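Local coordinates for uncharacterized protein Rv3404c/MT3512 (Mycobacterium tuberculosis, PDB 4PZU) that is of unknown function but belongs to the formyltransferase family and carries an N-formyltransferase-type dimerization domain towards its C-terminus, at residues Asp78-Phe83 against Gln87-Ala92. Sequence-based numbering, arbitrary orientation.
Sequences DLVLSF and QRFPAA
F89 reaches from the connection after strand 79-83 back onto that strand and sets the outer end of its ring against V80 and S82. These two residues stand on the same side of the strand, two positions apart, whereas L81 between them points away. V80 CG1 lies at the edge of the ring, near its plane, 3.7 Å from F89 CE2; a chi1 of 176° makes CG1 the methyl that meets this edge, while CG2 lies beside the backbone nitrogen. Being beta-branched, valine suits an extended strand and offers a short, stiff methyl surface. On the serine, CB and OG both come within 4.0 Å of F89 CZ, the hydroxyl approaching obliquely. With chi1 at 61°, S82 OG sits between the backbone nitrogen and the carbonyl carbon, and it is hydrogen-bonded to N101 OD1 on the neighbouring strand 98-103. A small side chain suits the place, since CB and OG can lie against the ring while OG keeps that bond. A long, flat apolar side chain suits F89, since the CA atoms of S82 and F89 are 10.1 Å apart and the ring spans much of that separation. L28 of strand 25-29 and I133 also touch F89, and the carbonyl oxygen of Q87 lies in the ring plane at the edge. P90, directly after F89, is the N-cap of helix 91-96, so the ring packs the segment leading into the crossover helix of the beta-alpha-beta unit 79-83, 91-96, 98-103 against the sheet. This buried contact therefore rests on apolar packing of F89 on V80 and on close approach to S82, whose polarity is spent within the sheet.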
# COMPACT_ATOMS: atom_id res chain seq x y z
N ASP A 78 -13.57 -28.78 34.97
CA ASP A 78 -15.02 -28.84 34.76
C ASP A 78 -15.40 -28.25 33.44
O ASP A 78 -16.50 -28.45 32.94
CB ASP A 78 -15.73 -28.01 35.83
CG ASP A 78 -15.53 -28.56 37.22
OD1 ASP A 78 -15.81 -29.75 37.42
OD2 ASP A 78 -15.07 -27.82 38.10
N LEU A 79 -14.50 -27.44 32.89
CA LEU A 79 -14.75 -26.80 31.61
C LEU A 79 -13.43 -26.59 30.91
O LEU A 79 -12.43 -26.18 31.56
CB LEU A 79 -15.50 -25.47 31.80
CG LEU A 79 -15.57 -24.48 30.63
CD1 LEU A 79 -16.62 -24.89 29.59
CD2 LEU A 79 -15.88 -23.10 31.12
N VAL A 80 -13.43 -26.85 29.61
CA VAL A 80 -12.30 -26.52 28.75
C VAL A 80 -12.77 -25.43 27.80
O VAL A 80 -13.74 -25.59 27.04
CB VAL A 80 -11.75 -27.74 27.96
CG1 VAL A 80 -10.66 -27.29 27.03
CG2 VAL A 80 -11.16 -28.81 28.89
N LEU A 81 -12.07 -24.30 27.85
CA LEU A 81 -12.44 -23.15 27.06
C LEU A 81 -11.24 -22.79 26.16
O LEU A 81 -10.21 -22.36 26.67
CB LEU A 81 -12.85 -21.97 28.00
CG LEU A 81 -13.16 -20.61 27.35
CD1 LEU A 81 -14.31 -20.81 26.39
CD2 LEU A 81 -13.50 -19.52 28.39
N SER A 82 -11.35 -22.99 24.85
CA SER A 82 -10.23 -22.69 23.97
C SER A 82 -10.48 -21.42 23.19
O SER A 82 -11.64 -21.02 23.01
CB SER A 82 -9.97 -23.86 23.01
OG SER A 82 -11.12 -24.08 22.21
N PHE A 83 -9.42 -20.78 22.72
CA PHE A 83 -9.56 -19.58 21.90
C PHE A 83 -8.79 -19.79 20.59
O PHE A 83 -7.61 -20.12 20.65
CB PHE A 83 -8.94 -18.37 22.63
CG PHE A 83 -9.70 -17.92 23.87
CD1 PHE A 83 -9.63 -18.66 25.05
CD2 PHE A 83 -10.47 -16.75 23.85
CE1 PHE A 83 -10.32 -18.25 26.16
CE2 PHE A 83 -11.18 -16.34 24.99
CZ PHE A 83 -11.11 -17.09 26.14
N GLN A 87 -6.79 -27.16 15.97
CA GLN A 87 -6.71 -28.63 15.93
C GLN A 87 -7.98 -29.17 16.52
O GLN A 87 -8.38 -28.73 17.59
CB GLN A 87 -5.51 -29.14 16.74
N ARG A 88 -8.63 -30.11 15.85
CA ARG A 88 -9.82 -30.73 16.41
C ARG A 88 -9.52 -31.44 17.72
O ARG A 88 -8.43 -31.97 17.93
CB ARG A 88 -10.47 -31.65 15.39
CG ARG A 88 -10.92 -30.88 14.15
CD ARG A 88 -10.78 -31.71 12.88
NE ARG A 88 -11.67 -32.87 12.94
CZ ARG A 88 -11.66 -33.87 12.06
NH1 ARG A 88 -10.81 -33.87 11.04
NH2 ARG A 88 -12.51 -34.88 12.21
N PHE A 89 -10.49 -31.39 18.63
CA PHE A 89 -10.32 -31.94 19.95
C PHE A 89 -10.53 -33.42 19.85
O PHE A 89 -11.37 -33.86 19.07
CB PHE A 89 -11.35 -31.37 20.92
CG PHE A 89 -10.89 -30.13 21.66
CD1 PHE A 89 -10.04 -29.20 21.07
CD2 PHE A 89 -11.36 -29.88 22.95
CE1 PHE A 89 -9.64 -28.06 21.76
CE2 PHE A 89 -10.96 -28.74 23.64
CZ PHE A 89 -10.10 -27.84 23.04
N PRO A 90 -9.79 -34.19 20.68
CA PRO A 90 -10.04 -35.62 20.82
C PRO A 90 -11.48 -35.85 21.18
O PRO A 90 -12.01 -35.18 22.06
CB PRO A 90 -9.16 -36.04 22.00
CG PRO A 90 -8.40 -34.82 22.43
CD PRO A 90 -8.60 -33.74 21.41
N ALA A 91 -12.09 -36.81 20.51
CA ALA A 91 -13.46 -37.23 20.78
C ALA A 91 -13.72 -37.56 22.25
O ALA A 91 -14.74 -37.15 22.80
CB ALA A 91 -13.80 -38.42 19.88
N ALA A 92 -12.83 -38.31 22.91
CA ALA A 92 -13.01 -38.63 24.35
C ALA A 92 -13.02 -37.37 25.28
O ALA A 92 -13.68 -37.33 26.34
CB ALA A 92 -11.92 -39.59 24.79